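Local coordinates for Sn-glycerol-3-phosphate ABC transporter substrate-binding protein UspB (Mycobacterium tuberculosis, PDB 4MFI) that binds glycerophosphocholine outside the membrane, probably to deliver it to the membrane subunits of an ABC importer, at residues D133-D138 and Y150-P155; R172-W177 and D181-E186. All coordinates share one frame; numbering follows the deposited sequence.

How the contacts relate
Contact 1 comes first along the chain and closes before contact 2 opens. Their centres lie about 27 Å apart, and their nearest atoms, about 8 Å apart, do not touch. Contact 1 sits close to the middle of the molecule, where the short helix 133-137 meets the long, broken strand 144-160 of the mixed sheet. That strand leads outward to helix 161-166, and the loop after it carries contact 2 into helix 177-191, about 24 Å from the chain's centre. Strand 144-160 and helix 161-166 together lead from one contact to the other: from a buried salt bridge near the centre of this solute-binding fold to a local fold-back at the start of a peripheral helix.

Contact 1 of 2, residues D133-D138 and Y150-P155; sequences DSLLAD and YARSTP
A buried salt bridge joins Asp-138, next to helix 133-137 in the chain, to Arg-152 of the central strand 144-160. The grip is end-on but falls on a single oxygen: OD2 of Asp-138 takes NH2 of Arg-152 at 2.8 Å and NH1 of Arg-152 at 2.9 Å. Neither bond is straight, since the N-H...O angles are 142° and 140°, as expected when two nitrogens converge on one atom. The oxygen lies close to the guanidinium plane, yet the carboxylate is turned 52° against it. NH1 reaches the anti side of OD2, while NH2 comes from above the carboxylate plane. Arginine suits the place because NH1 and NH2 can share one carboxylate oxygen while NE still serves another acceptor and a face takes a methyl group; bends at chi2 and chi3 bring that edge to Asp-138. Aspartate supplies the opposite charge on a short chain. Leu-135 suits the apolar part, its branched end giving a methyl for the face: CD2 lies over the guanidinium, 3.7 Å from NH1 of Arg-152, and also touches CB of Arg-152 at 4.0 Å. The two side chains run past each other in opposite directions. This face contact, together with the paired nitrogens, would restrict rotation of the guanidinium, and the carboxylate would partly neutralise the buried positive charge. Thr-304 also bonds OD2 of Asp-138, and Gly-305 O receives NE of Arg-152. Leu-135 also packs on Pro-149 of strand 144-160, whose classic bulge at Tyr-150 and Ala-151 faces Ala-307 of the antiparallel strand 307-310.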
loop_
_atom_site.group_PDB
_atom_site.type_symbol
_atom_site.label_atom_id
_atom_site.label_comp_id
_atom_site.label_asym_id
_atom_site.label_seq_id
_atom_site.Cartn_x
_atom_site.Cartn_y
_atom_site.Cartn_z
ATOM N N ASP A 133 -11.025 3.533 7.783
ATOM C CA ASP A 133 -10.701 4.952 7.925
ATOM C C ASP A 133 -9.467 5.358 7.137
ATOM O O ASP A 133 -9.513 6.322 6.358
ATOM C CB ASP A 133 -10.514 5.342 9.397
ATOM C CG ASP A 133 -11.816 5.382 10.175
ATOM O OD1 ASP A 133 -12.893 5.343 9.548
ATOM O OD2 ASP A 133 -11.759 5.476 11.425
ATOM N N SER A 134 -8.370 4.625 7.320
ATOM C CA SER A 134 -7.120 4.996 6.664
ATOM C C SER A 134 -7.229 4.845 5.156
ATOM O O SER A 134 -6.658 5.641 4.414
ATOM C CB SER A 134 -5.937 4.176 7.196
ATOM O OG SER A 134 -6.085 2.811 6.847
ATOM N N LEU A 135 -7.968 3.834 4.702
ATOM C CA LEU A 135 -8.021 3.536 3.270
ATOM C C LEU A 135 -8.747 4.625 2.489
ATOM O O LEU A 135 -8.398 4.906 1.345
ATOM C CB LEU A 135 -8.646 2.165 3.004
ATOM C CG LEU A 135 -7.880 0.964 3.572
ATOM C CD1 LEU A 135 -8.572 -0.343 3.182
ATOM C CD2 LEU A 135 -6.426 0.964 3.116
ATOM N N LEU A 136 -9.760 5.237 3.094
ATOM C CA LEU A 136 -10.420 6.372 2.460
ATOM C C LEU A 136 -9.611 7.662 2.645
ATOM O O LEU A 136 -9.517 8.483 1.722
ATOM C CB LEU A 136 -11.845 6.536 2.994
ATOM C CG LEU A 136 -12.650 7.654 2.324
ATOM C CD1 LEU A 136 -12.767 7.415 0.825
ATOM C CD2 LEU A 136 -14.021 7.755 2.955
ATOM N N ALA A 137 -9.020 7.830 3.830
ATOM C CA ALA A 137 -8.192 9.005 4.126
ATOM C C ALA A 137 -6.961 9.089 3.229
ATOM O O ALA A 137 -6.403 10.172 3.034
ATOM C CB ALA A 137 -7.774 9.011 5.588
ATOM N N ASP A 138 -6.533 7.947 2.689
ATOM C CA ASP A 138 -5.402 7.898 1.761
ATOM C C ASP A 138 -5.587 8.826 0.563
ATOM O O ASP A 138 -4.599 9.262 -0.040
ATOM C CB ASP A 138 -5.214 6.480 1.214
ATOM C CG ASP A 138 -4.612 5.524 2.221
ATOM O OD1 ASP A 138 -3.800 5.944 3.079
ATOM O OD2 ASP A 138 -4.940 4.325 2.137
ATOM N N TYR A 150 -9.643 0.419 -3.532
ATOM C CA TYR A 150 -10.099 -0.701 -4.356
ATOM C C TYR A 150 -9.229 -1.944 -4.160
ATOM O O TYR A 150 -9.716 -2.985 -3.719
ATOM C CB TYR A 150 -10.094 -0.270 -5.819
ATOM C CG TYR A 150 -10.472 -1.322 -6.841
ATOM C CD1 TYR A 150 -11.787 -1.772 -6.963
ATOM C CD2 TYR A 150 -9.525 -1.823 -7.728
ATOM C CE1 TYR A 150 -12.138 -2.709 -7.926
ATOM C CE2 TYR A 150 -9.866 -2.760 -8.697
ATOM C CZ TYR A 150 -11.171 -3.200 -8.790
ATOM O OH TYR A 150 -11.512 -4.119 -9.759
ATOM N N ALA A 151 -7.942 -1.832 -4.484
ATOM C CA ALA A 151 -7.003 -2.950 -4.362
ATOM C C ALA A 151 -5.920 -2.545 -3.372
ATOM O O ALA A 151 -4.892 -1.982 -3.757
ATOM C CB ALA A 151 -6.392 -3.281 -5.719
ATOM N N ARG A 152 -6.172 -2.803 -2.092
ATOM C CA ARG A 152 -5.346 -2.255 -1.020
ATOM C C ARG A 152 -4.597 -3.337 -0.253
ATOM O O ARG A 152 -5.085 -4.452 -0.096
ATOM C CB ARG A 152 -6.203 -1.415 -0.061
ATOM C CG ARG A 152 -7.092 -0.358 -0.764
ATOM C CD ARG A 152 -6.312 0.586 -1.713
ATOM N NE ARG A 152 -5.113 1.048 -1.033
ATOM C CZ ARG A 152 -5.055 2.093 -0.213
ATOM N NH1 ARG A 152 -6.100 2.907 -0.059
ATOM N NH2 ARG A 152 -3.922 2.344 0.423
ATOM N N SER A 153 -3.409 -2.979 0.227
ATOM C CA SER A 153 -2.525 -3.890 0.937
ATOM C C SER A 153 -1.887 -3.141 2.094
ATOM O O SER A 153 -2.011 -1.918 2.194
ATOM C CB SER A 153 -1.417 -4.331 -0.005
ATOM O OG SER A 153 -0.715 -3.181 -0.448
ATOM N N THR A 154 -1.207 -3.875 2.971
ATOM C CA THR A 154 -0.332 -3.274 3.974
ATOM C C THR A 154 0.902 -4.153 4.108
ATOM O O THR A 154 0.917 -5.289 3.629
ATOM C CB THR A 154 -0.975 -3.199 5.382
ATOM O OG1 THR A 154 -0.998 -4.508 5.962
ATOM C CG2 THR A 154 -2.376 -2.611 5.343
ATOM N N PRO A 155 1.944 -3.643 4.772
ATOM C CA PRO A 155 3.012 -4.565 5.156
ATOM C C PRO A 155 2.536 -5.539 6.239
ATOM O O PRO A 155 1.561 -5.279 6.956
ATOM C CB PRO A 155 4.089 -3.629 5.713
ATOM C CG PRO A 155 3.822 -2.312 5.035
ATOM C CD PRO A 155 2.323 -2.239 5.009
#

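Contact 2 of 2, residues R172-W177 and D181-E186; sequences RGPQSW and DEWGPE
Trp-183 reaches from helix 177-191 back to the loop that leads into it, and its six-membered ring meets Arg-172 and Pro-174, while the ring of Trp-164 stands nearly perpendicular to its indole. From CB the chain turns to set CG beside the backbone N (chi1 -69°), which sends the indole toward the loop. At the far end of the ring, CZ3 lies 3.8 Å from N of Pro-174 and 4.0 Å from CB of Pro-174; the rigid pyrrolidine offers the indole an apolar neighbour. CH2, next along the rim, comes to 3.4 Å from NH1 of Arg-172, and CZ2 lies 3.6 Å from that same nitrogen. The guanidinium and indole planes are inclined by 36°, while the two side chains run roughly at right angles. Arginine fits here because an extended chain carries its flat, charged end to the ring and still leaves N-H groups for polar partners. NH1 bonds Gly-173 O at 3.0 Å, with that oxygen in the guanidinium plane, and NH2 forms a salt bridge with Glu-179. The loop then enters the helix through Ser-176, an N-cap residue whose short hydroxyl side chain caps a backbone N of the first turn. There Asp-181 N gives a hydrogen bond of 2.9 Å to Trp-177 O, with an N-H...O angle of 152°. The Asp-181 carboxylate leads away from the loop to Lys-248 and Tyr-250. Farther along, the helix is kinked at Pro-185 and Glu-186, where neither N bonds back to the preceding turn; proline has no N-H to offer.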
loop_
_atom_site.group_PDB
_atom_site.type_symbol
_atom_site.label_atom_id
_atom_site.label_comp_id
_atom_site.label_asym_id
_atom_site.label_seq_id
_atom_site.Cartn_x
_atom_site.Cartn_y
_atom_site.Cartn_z
ATOM N N ARG A 172 4.938 -15.237 18.653
ATOM C CA ARG A 172 4.318 -13.972 18.273
ATOM C C ARG A 172 5.354 -13.123 17.562
ATOM O O ARG A 172 6.558 -13.362 17.682
ATOM C CB ARG A 172 3.822 -13.220 19.515
ATOM C CG ARG A 172 4.909 -12.970 20.558
ATOM C CD ARG A 172 4.475 -11.869 21.508
ATOM N NE ARG A 172 5.395 -11.663 22.622
ATOM C CZ ARG A 172 6.469 -10.877 22.571
ATOM N NH1 ARG A 172 6.791 -10.257 21.440
ATOM N NH2 ARG A 172 7.239 -10.732 23.643
ATOM N N GLY A 173 4.895 -12.115 16.833
ATOM C CA GLY A 173 5.813 -11.122 16.328
ATOM C C GLY A 173 6.331 -10.268 17.471
ATOM O O GLY A 173 5.823 -10.327 18.601
ATOM N N PRO A 174 7.360 -9.459 17.190
ATOM C CA PRO A 174 7.915 -8.571 18.215
ATOM C C PRO A 174 6.941 -7.463 18.632
ATOM O O PRO A 174 6.157 -6.961 17.811
ATOM C CB PRO A 174 9.151 -7.981 17.530
ATOM C CG PRO A 174 8.822 -8.041 16.049
ATOM C CD PRO A 174 8.016 -9.297 15.878
ATOM N N GLN A 175 6.995 -7.092 19.911
ATOM C CA GLN A 175 6.169 -6.030 20.478
ATOM C C GLN A 175 6.688 -4.651 20.104
ATOM O O GLN A 175 5.935 -3.676 20.072
ATOM C CB GLN A 175 6.171 -6.148 22.007
ATOM C CG GLN A 175 5.288 -7.252 22.572
ATOM C CD GLN A 175 3.823 -6.874 22.560
ATOM O OE1 GLN A 175 3.458 -5.758 22.174
ATOM N NE2 GLN A 175 2.975 -7.794 22.986
ATOM N N SER A 176 7.992 -4.570 19.865
ATOM C CA SER A 176 8.627 -3.335 19.430
ATOM C C SER A 176 9.769 -3.699 18.503
ATOM O O SER A 176 10.289 -4.823 18.552
ATOM C CB SER A 176 9.159 -2.529 20.625
ATOM O OG SER A 176 10.225 -3.208 21.279
ATOM N N TRP A 177 10.187 -2.756 17.672
ATOM C CA TRP A 177 11.363 -2.996 16.859
ATOM C C TRP A 177 12.616 -3.206 17.708
ATOM O O TRP A 177 13.495 -3.995 17.340
ATOM C CB TRP A 177 11.536 -1.881 15.822
ATOM C CG TRP A 177 10.593 -2.072 14.672
ATOM C CD1 TRP A 177 9.455 -1.360 14.405
ATOM C CD2 TRP A 177 10.685 -3.078 13.661
ATOM N NE1 TRP A 177 8.842 -1.861 13.271
ATOM C CE2 TRP A 177 9.578 -2.915 12.800
ATOM C CE3 TRP A 177 11.602 -4.099 13.394
ATOM C CZ2 TRP A 177 9.368 -3.734 11.687
ATOM C CZ3 TRP A 177 11.392 -4.913 12.292
ATOM C CH2 TRP A 177 10.283 -4.725 11.451
ATOM N N ASP A 181 15.192 -6.285 17.629
ATOM C CA ASP A 181 16.628 -6.093 17.493
ATOM C C ASP A 181 17.403 -6.893 18.546
ATOM O O ASP A 181 18.510 -7.385 18.287
ATOM C CB ASP A 181 16.947 -4.602 17.570
ATOM C CG ASP A 181 18.418 -4.319 17.420
ATOM O OD1 ASP A 181 18.917 -4.413 16.280
ATOM O OD2 ASP A 181 19.070 -4.006 18.442
ATOM N N GLU A 182 16.809 -7.059 19.722
ATOM C CA GLU A 182 17.389 -7.914 20.746
ATOM C C GLU A 182 17.330 -9.390 20.331
ATOM O O GLU A 182 18.296 -10.133 20.537
ATOM C CB GLU A 182 16.671 -7.680 22.080
ATOM C CG GLU A 182 17.335 -8.309 23.279
ATOM C CD GLU A 182 18.694 -7.724 23.569
ATOM O OE1 GLU A 182 19.578 -8.490 24.008
ATOM O OE2 GLU A 182 18.879 -6.503 23.365
ATOM N N TRP A 183 16.215 -9.801 19.720
ATOM C CA TRP A 183 16.049 -11.174 19.233
ATOM C C TRP A 183 16.980 -11.527 18.068
ATOM O O TRP A 183 17.343 -12.693 17.882
ATOM C CB TRP A 183 14.623 -11.390 18.733
ATOM C CG TRP A 183 13.545 -11.387 19.778
ATOM C CD1 TRP A 183 13.691 -11.288 21.136
ATOM C CD2 TRP A 183 12.145 -11.528 19.530
ATOM N NE1 TRP A 183 12.456 -11.344 21.746
ATOM C CE2 TRP A 183 11.491 -11.496 20.780
ATOM C CE3 TRP A 183 11.377 -11.673 18.369
ATOM C CZ2 TRP A 183 10.102 -11.612 20.901
ATOM C CZ3 TRP A 183 10.002 -11.798 18.489
ATOM C CH2 TRP A 183 9.375 -11.757 19.750
ATOM N N GLY A 184 17.340 -10.522 17.276
ATOM C CA GLY A 184 18.024 -10.737 16.009
ATOM C C GLY A 184 19.241 -11.643 16.056
ATOM O O GLY A 184 19.315 -12.609 15.298
ATOM N N PRO A 185 20.212 -11.337 16.938
ATOM C CA PRO A 185 21.428 -12.156 16.980
ATOM C C PRO A 185 21.167 -13.617 17.343
ATOM O O PRO A 185 21.846 -14.496 16.810
ATOM C CB PRO A 185 22.267 -11.466 18.060
ATOM C CG PRO A 185 21.867 -10.012 17.915
ATOM C CD PRO A 185 20.377 -10.077 17.687
ATOM N N GLU A 186 20.196 -13.885 18.212
ATOM C CA GLU A 186 19.871 -15.277 18.511
ATOM C C GLU A 186 19.237 -15.967 17.315
ATOM O O GLU A 186 19.551 -17.120 17.014
ATOM C CB GLU A 186 18.971 -15.396 19.742
ATOM C CG GLU A 186 18.589 -16.834 20.099
ATOM C CD GLU A 186 19.735 -17.682 20.648
ATOM O OE1 GLU A 186 20.906 -17.240 20.658
ATOM O OE2 GLU A 186 19.442 -18.816 21.081
#